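Local coordinates for putative uncharacterized protein (Methanosarcina barkeri str. Fusaro, PDB 3P43), which probably acts as a manganese-dependent phosphoesterase of the LigD 3'-phosphoesterase family, trimming 3' ends during DNA repair, at residues 103-111 with 120-130. Sequence-based numbering, arbitrary orientation.
Sequences WDRGTFELL and VSLEGKELKGI
Asp104 reaches from one arm of an antiparallel beta hairpin in this beta-barrel protein and binds the turn that follows the other arm. Asp104 OD1 accepts from Lys125 N at 3.0 Å through the syn lone pair. Asp104 OD2 takes two donors from the same face of the carboxylate: Leu127 N at 3.0 Å, on the syn side but tilted out of the plane, and Glu126 N from above the plane, 56° out of it. Three successive amides thus grip one buried carboxylate, which would probably favour its charged form. With chi1 at -164°, CG lies opposite the backbone N and the group is directed into the turn.

Next door, Glu126 lays its CG over the six-membered ring of Trp103, 4.0 Å from the centroid, while Leu127 CD2 meets the edge of the same ring in its plane. Tyr44 packs edge-to-face on this indole, and Trp103 and Asp104 form a classic beta bulge against Val34 of strand 31-38.

Farther along, the two strands pair as an antiparallel ladder. Glu123 N bonds Thr107 O, but only the Glu109-Ser121 pair bonds both ways through its backbone. Phe108 and Leu122, a non-hydrogen-bonded pair, send their side chains to the face shared with Leu110 and Val120; Phe108 CB touches Leu122 CD2 at 3.6 Å, and Val120 CG1 packs against Leu110 CD1 at the same distance. Leu48 of strand 42-50 touches both Phe108 and Val120, packing this part of the face against that strand. On the other face, one water donates to both Glu109 OE1 and Ser121 O. A second water links strand 103-111 to the turn, donating to Trp103 O at 2.7 Å and to Glu126 OE2 at 2.9 Å.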
loop_
_atom_site.group_PDB
_atom_site.type_symbol
_atom_site.label_atom_id
_atom_site.label_comp_id
_atom_site.label_asym_id
_atom_site.label_seq_id
_atom_site.Cartn_x
_atom_site.Cartn_y
_atom_site.Cartn_z
ATOM N N TRP A 103 3.327 1.901 -10.078
ATOM C CA TRP A 103 3.057 3.332 -9.991
ATOM C C TRP A 103 4.160 4.068 -9.237
ATOM O O TRP A 103 4.547 5.172 -9.615
ATOM C CB TRP A 103 1.716 3.569 -9.311
ATOM C CG TRP A 103 1.290 5.009 -9.252
ATOM C CD1 TRP A 103 0.711 5.732 -10.255
ATOM C CD2 TRP A 103 1.366 5.888 -8.119
ATOM N NE1 TRP A 103 0.437 7.007 -9.824
ATOM C CE2 TRP A 103 0.828 7.127 -8.516
ATOM C CE3 TRP A 103 1.845 5.749 -6.812
ATOM C CZ2 TRP A 103 0.759 8.220 -7.656
ATOM C CZ3 TRP A 103 1.771 6.836 -5.957
ATOM C CH2 TRP A 103 1.232 8.052 -6.382
ATOM N N ASP A 104 4.652 3.459 -8.161
ATOM C CA ASP A 104 5.818 3.981 -7.459
ATOM C C ASP A 104 6.576 2.832 -6.806
ATOM O O ASP A 104 6.036 1.743 -6.609
ATOM C CB ASP A 104 5.419 5.017 -6.401
ATOM C CG ASP A 104 6.600 5.863 -5.928
ATOM O OD1 ASP A 104 7.649 5.874 -6.602
ATOM O OD2 ASP A 104 6.478 6.527 -4.882
ATOM N N ARG A 105 7.830 3.082 -6.467
ATOM C CA ARG A 105 8.665 2.055 -5.870
ATOM C C ARG A 105 9.819 2.699 -5.112
ATOM O O ARG A 105 10.412 3.672 -5.573
ATOM C CB ARG A 105 9.198 1.114 -6.954
ATOM C CG ARG A 105 9.889 -0.118 -6.403
ATOM C CD ARG A 105 10.806 -0.759 -7.423
ATOM N NE ARG A 105 11.696 -1.713 -6.770
ATOM C CZ ARG A 105 11.371 -2.974 -6.514
ATOM N NH1 ARG A 105 10.181 -3.431 -6.873
ATOM N NH2 ARG A 105 12.236 -3.776 -5.905
ATOM N N GLY A 106 10.138 2.163 -3.941
ATOM C CA GLY A 106 11.223 2.731 -3.175
ATOM C C GLY A 106 11.573 1.913 -1.957
ATOM O O GLY A 106 11.250 0.731 -1.867
ATOM N N THR A 107 12.243 2.563 -1.018
ATOM C CA THR A 107 12.562 1.962 0.265
ATOM C C THR A 107 11.894 2.798 1.339
ATOM O O THR A 107 11.366 3.879 1.064
ATOM C CB THR A 107 14.069 1.961 0.522
ATOM O OG1 THR A 107 14.571 3.296 0.395
ATOM C CG2 THR A 107 14.787 1.048 -0.482
ATOM N N PHE A 108 11.913 2.298 2.564
ATOM C CA PHE A 108 11.302 3.022 3.663
ATOM C C PHE A 108 11.964 2.693 4.990
ATOM O O PHE A 108 12.595 1.645 5.135
ATOM C CB PHE A 108 9.799 2.739 3.723
ATOM C CG PHE A 108 9.452 1.359 4.193
ATOM C CD1 PHE A 108 9.157 1.122 5.529
ATOM C CD2 PHE A 108 9.409 0.298 3.303
ATOM C CE1 PHE A 108 8.827 -0.147 5.967
ATOM C CE2 PHE A 108 9.078 -0.976 3.738
ATOM C CZ PHE A 108 8.790 -1.198 5.073
ATOM N N GLU A 109 11.826 3.612 5.943
ATOM C CA GLU A 109 12.264 3.398 7.312
ATOM C C GLU A 109 11.012 3.258 8.160
ATOM O O GLU A 109 10.111 4.097 8.084
ATOM C CB GLU A 109 13.106 4.578 7.797
ATOM C CG GLU A 109 14.475 4.676 7.132
ATOM C CD GLU A 109 15.025 6.097 7.082
ATOM O OE1 GLU A 109 14.238 7.048 6.871
ATOM O OE2 GLU A 109 16.257 6.259 7.232
ATOM N N LEU A 110 10.945 2.191 8.950
ATOM C CA LEU A 110 9.782 1.942 9.788
ATOM C C LEU A 110 9.925 2.694 11.100
ATOM O O LEU A 110 10.855 2.448 11.862
ATOM C CB LEU A 110 9.621 0.446 10.057
ATOM C CG LEU A 110 8.454 0.017 10.948
ATOM C CD1 LEU A 110 7.127 0.216 10.227
ATOM C CD2 LEU A 110 8.617 -1.433 11.390
ATOM N N LEU A 111 8.999 3.610 11.360
ATOM C CA LEU A 111 9.087 4.469 12.532
ATOM C C LEU A 111 8.348 3.868 13.713
ATOM O O LEU A 111 8.762 4.024 14.856
ATOM C CB LEU A 111 8.533 5.862 12.222
ATOM C CG LEU A 111 9.202 6.547 11.027
ATOM C CD1 LEU A 111 8.643 7.943 10.834
ATOM C CD2 LEU A 111 10.716 6.584 11.212
ATOM N N VAL A 120 5.599 5.088 8.726
ATOM C CA VAL A 120 6.791 4.807 7.930
ATOM C C VAL A 120 7.307 6.052 7.213
ATOM O O VAL A 120 6.536 6.939 6.862
ATOM C CB VAL A 120 6.506 3.728 6.876
ATOM C CG1 VAL A 120 6.126 2.432 7.541
ATOM C CG2 VAL A 120 5.396 4.195 5.934
ATOM N N SER A 121 8.616 6.119 7.005
ATOM C CA SER A 121 9.179 7.182 6.188
ATOM C C SER A 121 9.504 6.627 4.805
ATOM O O SER A 121 10.384 5.781 4.657
ATOM C CB SER A 121 10.429 7.767 6.837
ATOM O OG SER A 121 10.945 8.820 6.051
ATOM N N LEU A 122 8.780 7.100 3.797
ATOM C CA LEU A 122 8.923 6.574 2.444
ATOM C C LEU A 122 9.943 7.343 1.607
ATOM O O LEU A 122 10.046 8.567 1.695
ATOM C CB LEU A 122 7.572 6.587 1.724
ATOM C CG LEU A 122 6.404 5.860 2.391
ATOM C CD1 LEU A 122 5.204 5.878 1.464
ATOM C CD2 LEU A 122 6.782 4.441 2.730
ATOM N N GLU A 123 10.683 6.613 0.779
ATOM C CA GLU A 123 11.627 7.230 -0.142
ATOM C C GLU A 123 11.362 6.761 -1.569
ATOM O O GLU A 123 12.080 5.915 -2.096
ATOM C CB GLU A 123 13.067 6.912 0.272
ATOM C CG GLU A 123 14.124 7.620 -0.560
ATOM C CD GLU A 123 13.906 9.122 -0.616
ATOM O OE1 GLU A 123 14.042 9.787 0.437
ATOM O OE2 GLU A 123 13.597 9.636 -1.715
ATOM N N GLY A 124 10.315 7.305 -2.182
ATOM C CA GLY A 124 9.960 6.963 -3.547
ATOM C C GLY A 124 10.030 8.171 -4.465
ATOM O O GLY A 124 10.568 9.215 -4.091
ATOM N N LYS A 125 9.486 8.028 -5.670
ATOM C CA LYS A 125 9.503 9.103 -6.655
ATOM C C LYS A 125 8.218 9.916 -6.594
ATOM O O LYS A 125 8.198 11.092 -6.946
ATOM C CB LYS A 125 9.677 8.538 -8.065
ATOM C CG LYS A 125 10.999 7.840 -8.301
ATOM C CD LYS A 125 11.139 7.462 -9.763
ATOM C CE LYS A 125 12.519 6.904 -10.069
ATOM N NZ LYS A 125 12.653 6.560 -11.512
ATOM N N GLU A 126 7.139 9.273 -6.165
ATOM C CA GLU A 126 5.868 9.954 -5.976
ATOM C C GLU A 126 5.660 10.210 -4.495
ATOM O O GLU A 126 5.302 11.311 -4.082
ATOM C CB GLU A 126 4.722 9.101 -6.516
ATOM C CG GLU A 126 4.903 8.650 -7.951
ATOM C CD GLU A 126 4.857 9.802 -8.943
ATOM O OE1 GLU A 126 5.102 10.959 -8.542
ATOM O OE2 GLU A 126 4.575 9.547 -10.131
ATOM N N LEU A 127 5.901 9.177 -3.699
ATOM C CA LEU A 127 5.676 9.252 -2.268
ATOM C C LEU A 127 6.992 9.443 -1.531
ATOM O O LEU A 127 7.873 8.577 -1.565
ATOM C CB LEU A 127 4.977 7.982 -1.774
ATOM C CG LEU A 127 3.755 7.500 -2.558
ATOM C CD1 LEU A 127 3.073 6.373 -1.804
ATOM C CD2 LEU A 127 2.778 8.646 -2.811
ATOM N N LYS A 128 7.120 10.584 -0.865
ATOM C CA LYS A 128 8.263 10.845 -0.005
ATOM C C LYS A 128 7.801 11.364 1.349
ATOM O O LYS A 128 6.831 12.112 1.438
ATOM C CB LYS A 128 9.198 11.867 -0.645
ATOM C CG LYS A 128 9.689 11.499 -2.020
ATOM C CD LYS A 128 10.487 12.642 -2.621
ATOM C CE LYS A 128 10.994 12.296 -4.013
ATOM N NZ LYS A 128 9.862 11.976 -4.923
ATOM N N GLY A 129 8.506 10.971 2.403
ATOM C CA GLY A 129 8.221 11.480 3.729
ATOM C C GLY A 129 7.365 10.547 4.558
ATOM O O GLY A 129 7.132 9.395 4.187
ATOM N N ILE A 130 6.876 11.054 5.683
ATOM C CA ILE A 130 6.204 10.203 6.650
ATOM C C ILE A 130 4.744 9.954 6.299
ATOM O O ILE A 130 3.984 10.884 6.050
ATOM C CB ILE A 130 6.331 10.757 8.081
ATOM C CG1 ILE A 130 7.799 11.066 8.397
ATOM C CG2 ILE A 130 5.767 9.760 9.089
ATOM C CD1 ILE A 130 7.998 11.816 9.696
HETATM O O HOH W 1 3.536 7.121 -11.211
HETATM O O HOH W 2 12.959 6.977 4.263
#